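Local coordinates for Thiol:disulfide interchange protein DsbA (Pseudomonas aeruginosa, PDB 4ZL8), which probably introduces disulfide bonds into other proteins in the periplasm by handing over its own redox-active disulfide, at residues Y41-T46 with G152-V157; F33-P38 with D89-V94. The protein carries 1 engineered substitution. All coordinates share one frame; numbering follows the deposited sequence.

Contact 1 of 2, residues Y41-T46 with G152-V157; sequences YAFEPT and GVPTMV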
loop_
_atom_site.group_PDB
_atom_site.type_symbol
_atom_site.label_atom_id
_atom_site.label_comp_id
_atom_site.label_asym_id
_atom_site.label_seq_id
_atom_site.Cartn_x
_atom_site.Cartn_y
_atom_site.Cartn_z
ATOM N N TYR A 41 6.459 8.446 -3.032
ATOM C CA TYR A 41 6.229 9.155 -4.288
ATOM C C TYR A 41 7.317 8.820 -5.305
ATOM O O TYR A 41 7.020 8.511 -6.462
ATOM C CB TYR A 41 6.148 10.670 -4.027
ATOM C CG TYR A 41 5.936 11.533 -5.251
ATOM C CD1 TYR A 41 4.795 11.436 -6.006
ATOM C CD2 TYR A 41 6.873 12.473 -5.618
ATOM C CE1 TYR A 41 4.596 12.228 -7.115
ATOM C CE2 TYR A 41 6.689 13.271 -6.724
ATOM C CZ TYR A 41 5.542 13.147 -7.460
ATOM O OH TYR A 41 5.345 13.928 -8.577
ATOM N N ALA A 42 8.572 8.856 -4.865
ATOM C CA ALA A 42 9.677 8.641 -5.785
ATOM C C ALA A 42 9.745 7.200 -6.304
ATOM O O ALA A 42 10.307 6.963 -7.371
ATOM C CB ALA A 42 10.975 9.011 -5.121
ATOM N N PHE A 43 9.204 6.253 -5.545
ATOM C CA PHE A 43 9.164 4.840 -5.937
ATOM C C PHE A 43 8.064 4.540 -6.936
ATOM O O PHE A 43 8.144 3.540 -7.666
ATOM C CB PHE A 43 8.966 4.007 -4.671
ATOM C CG PHE A 43 9.167 2.508 -4.822
ATOM C CD1 PHE A 43 10.162 1.971 -5.618
ATOM C CD2 PHE A 43 8.395 1.658 -4.051
ATOM C CE1 PHE A 43 10.341 0.581 -5.689
ATOM C CE2 PHE A 43 8.574 0.283 -4.111
ATOM C CZ PHE A 43 9.558 -0.252 -4.926
ATOM N N GLU A 44 7.036 5.383 -7.007
ATOM C CA GLU A 44 5.893 5.106 -7.879
ATOM C C GLU A 44 6.248 4.781 -9.332
ATOM O O GLU A 44 5.691 3.830 -9.889
ATOM C CB GLU A 44 4.877 6.247 -7.817
ATOM C CG GLU A 44 4.122 6.280 -6.505
ATOM C CD GLU A 44 3.087 5.186 -6.399
ATOM O OE1 GLU A 44 2.070 5.293 -7.099
ATOM O OE2 GLU A 44 3.304 4.211 -5.652
ATOM N N PRO A 45 7.139 5.547 -9.964
ATOM C CA PRO A 45 7.426 5.221 -11.374
ATOM C C PRO A 45 8.075 3.846 -11.568
ATOM O O PRO A 45 8.083 3.308 -12.687
ATOM C CB PRO A 45 8.374 6.341 -11.825
ATOM C CG PRO A 45 8.214 7.417 -10.809
ATOM C CD PRO A 45 7.784 6.796 -9.530
ATOM N N THR A 46 8.580 3.268 -10.490
ATOM C CA THR A 46 9.171 1.929 -10.547
ATOM C C THR A 46 8.118 0.859 -10.245
ATOM O O THR A 46 7.952 -0.098 -11.011
ATOM C CB THR A 46 10.351 1.826 -9.567
ATOM O OG1 THR A 46 11.364 2.774 -9.950
ATOM C CG2 THR A 46 10.966 0.436 -9.592
ATOM N N GLY A 152 8.235 1.784 9.134
ATOM C CA GLY A 152 8.353 2.886 8.210
ATOM C C GLY A 152 7.983 2.436 6.819
ATOM O O GLY A 152 7.688 1.246 6.586
ATOM N N VAL A 153 7.991 3.384 5.891
ATOM C CA VAL A 153 7.523 3.168 4.531
ATOM C C VAL A 153 8.476 3.848 3.548
ATOM O O VAL A 153 9.218 4.763 3.949
ATOM C CB VAL A 153 6.089 3.707 4.347
ATOM C CG1 VAL A 153 5.109 2.884 5.188
ATOM C CG2 VAL A 153 5.982 5.175 4.685
ATOM N N PRO A 154 8.476 3.402 2.286
ATOM C CA PRO A 154 7.746 2.234 1.770
ATOM C C PRO A 154 8.392 0.933 2.229
ATOM O O PRO A 154 9.613 0.828 2.296
ATOM C CB PRO A 154 7.842 2.414 0.259
ATOM C CG PRO A 154 9.110 3.205 0.050
ATOM C CD PRO A 154 9.262 4.092 1.246
ATOM N N THR A 155 7.550 -0.062 2.521
ATOM C CA THR A 155 8.002 -1.398 2.902
ATOM C C THR A 155 7.146 -2.404 2.179
ATOM O O THR A 155 5.937 -2.225 2.029
ATOM C CB THR A 155 7.887 -1.616 4.410
ATOM O OG1 THR A 155 8.764 -0.711 5.089
ATOM C CG2 THR A 155 8.254 -3.043 4.822
ATOM N N MET A 156 7.799 -3.454 1.703
ATOM C CA MET A 156 7.124 -4.526 0.985
ATOM C C MET A 156 6.980 -5.747 1.890
ATOM O O MET A 156 7.873 -6.061 2.684
ATOM C CB MET A 156 7.963 -4.963 -0.210
ATOM C CG MET A 156 8.340 -3.863 -1.176
ATOM S SD MET A 156 6.924 -3.012 -1.901
ATOM C CE MET A 156 6.052 -4.333 -2.682
ATOM N N VAL A 157 5.847 -6.437 1.746
ATOM C CA VAL A 157 5.656 -7.744 2.370
ATOM C C VAL A 157 5.092 -8.697 1.330
ATOM O O VAL A 157 4.068 -8.416 0.702
ATOM C CB VAL A 157 4.728 -7.718 3.624
ATOM C CG1 VAL A 157 4.609 -9.115 4.220
ATOM C CG2 VAL A 157 5.236 -6.729 4.659
#

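Contact 2 of 2, residues F33-P38 with D89-V94; sequences FWYGCP and DVHNAV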
loop_
_atom_site.group_PDB
_atom_site.type_symbol
_atom_site.label_atom_id
_atom_site.label_comp_id
_atom_site.label_asym_id
_atom_site.label_seq_id
_atom_site.Cartn_x
_atom_site.Cartn_y
_atom_site.Cartn_z
ATOM N N PHE A 33 2.558 2.064 2.579
ATOM C CA PHE A 33 2.917 3.383 2.063
ATOM C C PHE A 33 2.140 4.452 2.829
ATOM O O PHE A 33 1.235 4.166 3.594
ATOM C CB PHE A 33 2.601 3.475 0.558
ATOM C CG PHE A 33 1.182 3.810 0.279
ATOM C CD1 PHE A 33 0.172 2.904 0.569
ATOM C CD2 PHE A 33 0.835 5.029 -0.265
ATOM C CE1 PHE A 33 -1.137 3.236 0.350
ATOM C CE2 PHE A 33 -0.483 5.355 -0.478
ATOM C CZ PHE A 33 -1.456 4.452 -0.193
ATOM N N TRP A 34 2.506 5.701 2.587
ATOM C CA TRP A 34 1.714 6.854 2.967
ATOM C C TRP A 34 1.747 7.789 1.762
ATOM O O TRP A 34 2.802 8.039 1.189
ATOM C CB TRP A 34 2.300 7.511 4.237
ATOM C CG TRP A 34 1.842 8.898 4.546
ATOM C CD1 TRP A 34 0.570 9.393 4.466
ATOM C CD2 TRP A 34 2.676 9.990 4.965
ATOM N NE1 TRP A 34 0.567 10.723 4.815
ATOM C CE2 TRP A 34 1.844 11.112 5.120
ATOM C CE3 TRP A 34 4.040 10.120 5.236
ATOM C CZ2 TRP A 34 2.327 12.348 5.521
ATOM C CZ3 TRP A 34 4.527 11.366 5.630
ATOM C CH2 TRP A 34 3.669 12.456 5.769
ATOM N N TYR A 35 0.605 8.341 1.392
ATOM C CA TYR A 35 0.555 9.280 0.274
ATOM C C TYR A 35 1.523 10.457 0.421
ATOM O O TYR A 35 2.005 10.979 -0.588
ATOM C CB TYR A 35 -0.838 9.853 0.099
ATOM C CG TYR A 35 -1.897 8.998 -0.564
ATOM C CD1 TYR A 35 -1.732 8.477 -1.844
ATOM C CD2 TYR A 35 -3.132 8.833 0.034
ATOM C CE1 TYR A 35 -2.741 7.762 -2.463
ATOM C CE2 TYR A 35 -4.141 8.128 -0.568
ATOM C CZ TYR A 35 -3.960 7.611 -1.821
ATOM O OH TYR A 35 -5.020 6.936 -2.375
ATOM N N GLY A 36 1.788 10.902 1.650
ATOM C CA GLY A 36 2.640 12.052 1.887
ATOM C C GLY A 36 4.132 11.746 1.983
ATOM O O GLY A 36 4.925 12.652 2.175
ATOM N N CYS A 37 4.489 10.471 1.850
ATOM C CA CYS A 37 5.849 9.995 2.021
ATOM C C CYS A 37 6.648 10.259 0.745
ATOM O O CYS A 37 6.330 9.721 -0.304
ATOM C CB CYS A 37 5.775 8.506 2.397
ATOM S SG CYS A 37 7.140 7.424 1.955
ATOM N N PRO A 38 7.690 11.111 0.824
ATOM C CA PRO A 38 8.393 11.432 -0.428
ATOM C C PRO A 38 9.119 10.234 -1.076
ATOM O O PRO A 38 9.180 10.186 -2.304
ATOM C CB PRO A 38 9.385 12.527 -0.029
ATOM C CG PRO A 38 9.107 12.875 1.329
ATOM C CD PRO A 38 8.124 11.952 1.943
ATOM N N ASP A 89 -8.129 4.942 -10.176
ATOM C CA ASP A 89 -8.375 5.988 -11.163
ATOM C C ASP A 89 -7.826 7.360 -10.754
ATOM O O ASP A 89 -7.474 8.160 -11.617
ATOM C CB ASP A 89 -9.881 6.115 -11.419
ATOM C CG ASP A 89 -10.528 4.794 -11.815
ATOM O OD1 ASP A 89 -10.006 4.110 -12.727
ATOM O OD2 ASP A 89 -11.561 4.442 -11.204
ATOM N N VAL A 90 -7.746 7.618 -9.454
ATOM C CA VAL A 90 -7.284 8.910 -8.936
ATOM C C VAL A 90 -5.942 8.806 -8.196
ATOM O O VAL A 90 -5.439 9.800 -7.679
ATOM C CB VAL A 90 -8.318 9.567 -8.012
ATOM C CG1 VAL A 90 -9.679 9.708 -8.707
ATOM C CG2 VAL A 90 -8.473 8.789 -6.706
ATOM N N HIS A 91 -5.356 7.612 -8.198
ATOM C CA HIS A 91 -4.136 7.341 -7.429
ATOM C C HIS A 91 -2.988 8.298 -7.770
ATOM O O HIS A 91 -2.421 8.943 -6.872
ATOM C CB HIS A 91 -3.708 5.892 -7.682
ATOM C CG HIS A 91 -2.442 5.504 -6.988
ATOM N ND1 HIS A 91 -2.392 5.155 -5.660
ATOM C CD2 HIS A 91 -1.179 5.386 -7.459
ATOM C CE1 HIS A 91 -1.143 4.864 -5.333
ATOM N NE2 HIS A 91 -0.392 4.995 -6.405
ATOM N N ASN A 92 -2.636 8.413 -9.041
ATOM C CA ASN A 92 -1.533 9.275 -9.455
ATOM C C ASN A 92 -1.874 10.720 -9.102
ATOM O O ASN A 92 -1.011 11.478 -8.651
ATOM C CB ASN A 92 -1.228 9.179 -10.954
ATOM C CG ASN A 92 -0.754 7.795 -11.389
ATOM O OD1 ASN A 92 -0.332 6.978 -10.582
ATOM N ND2 ASN A 92 -0.830 7.534 -12.686
ATOM N N ALA A 93 -3.126 11.112 -9.308
ATOM C CA ALA A 93 -3.539 12.484 -9.029
ATOM C C ALA A 93 -3.395 12.860 -7.556
ATOM O O ALA A 93 -3.048 14.004 -7.249
ATOM C CB ALA A 93 -4.979 12.709 -9.499
ATOM N N VAL A 94 -3.661 11.921 -6.659
ATOM C CA VAL A 94 -3.528 12.206 -5.234
ATOM C C VAL A 94 -2.060 12.420 -4.903
ATOM O O VAL A 94 -1.704 13.398 -4.257
ATOM C CB VAL A 94 -4.142 11.092 -4.362
ATOM C CG1 VAL A 94 -3.787 11.286 -2.897
ATOM C CG2 VAL A 94 -5.660 11.046 -4.538
#

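Contact 1 of 2, residues Y41-T46 with G152-V157
An apolar helix-to-strand contact, buried within the thioredoxin fold, brings Phe43 of helix 38-52 against the cis-proline loop and Met156 of strand 155-158. Phe43 alone reaches across from the helical side, and no hydrogen bond joins the two segments. Its CB points toward segment 152-157, and with CG anti to the backbone N (chi1 -169°) the ring is carried across to lie against Pro154 and Met156. CD2 lies 4.4 Å from Pro154 CB, approached obliquely to the ring, whereas CE2 is 4.3 Å from Met156 SD, and there the sulfur sits at the ring edge, near its plane. Met156 does not start out aimed at the helix; its folded chain, with all three torsions close to -60°, brings SD back to the phenyl edge. Both approaches are loose van der Waals contacts and bury a modest 104 Å² in all. The peptide bond between Val153 and Pro154 is cis, the hallmark of the loop that faces the CxxC motif in thioredoxin-like proteins, and the proline ring also touches Cys37 and Cys40. Behind it the turn is braced by Thr155, whose CB is directed away from the helix and which donates through OG1 a 2.7 Å hydrogen bond to Gly152 O from above the carbonyl plane. Helix 172-188 adds Thr175, which touches both Phe43 and Met156, while Glu31 of strand 27-33 touches Phe43, Pro154 and Met156, and that strand pairs through its backbone with strand 155-158.

Contact 2 of 2, residues F33-P38 with D89-V94
Tyr35 lays one face of its phenol ring against the CG1 methyl of Val94, which stands almost exactly over the ring centre. The methyl carbon is 3.5 Å from the centroid of the Tyr35 ring and 7° off its normal, a textbook CH-pi contact in which all six ring carbons lie at similar distances from it. In Val94 a chi1 of 170° turns CG1 away from the residue's own backbone N and out over the phenol. The other face of the phenol is covered, nearer its rim, by CE2 of Phe33, 3.6 Å above the plane, leaving Tyr35 sandwiched between a ring edge and a methyl group. His91, one helical turn before Val94, comes to the ring's edge: its ND1 lies 4.1 Å from CE1 of Tyr35, near the plane of the phenol. Phe95 adds an edge-to-face contact with Tyr35, and Met77 and Phe78 of helix 70-84 also touch it. The loop thus meets helix 87-99 on a buried aromatic and aliphatic surface just before the redox-active CxxC, whose first cysteine, Cys37, is the N-cap of helix 38-52. Within the loop a type I turn from Trp34 to Cys37 is closed by Cys37 N to Trp34 O, 3.0 Å. No hydrogen bond links the two segments directly, but Tyr35 OH and His91 ND1 both bind OE2 of Glu87, and His91 NE2 is hydrogen-bonded to Glu44. Two carboxylates on one buried imidazole would probably stabilise a positive charge on it, while the shared Glu87 oxygen ties the phenol and the imidazole into a single polar network.

Overall arrangement
Contacts 1 and 2, with centres about 11 Å apart, meet at the redox-active disulfide: contact 2 includes Cys37, joined to Cys40, and contact 1 brings the cis-proline loop against it. Val153 CG2 lies 3.7 Å and Pro154 CD 4.0 Å from SG of Cys37. A second, polar connection is the probable hydrogen bond between Glu44 OE1 and His91 NE2 at 2.6 Å, linking helix 38-52 to helix 87-99; Arg62 forms a salt bridge with the other oxygen of Glu44. The segments alternate along the chain, 33-38 and 41-46 being followed by 89-94 and then 152-157. A bound MES, probably from the crystallisation liquor, lies about 4 Å from the Pro154 side chain.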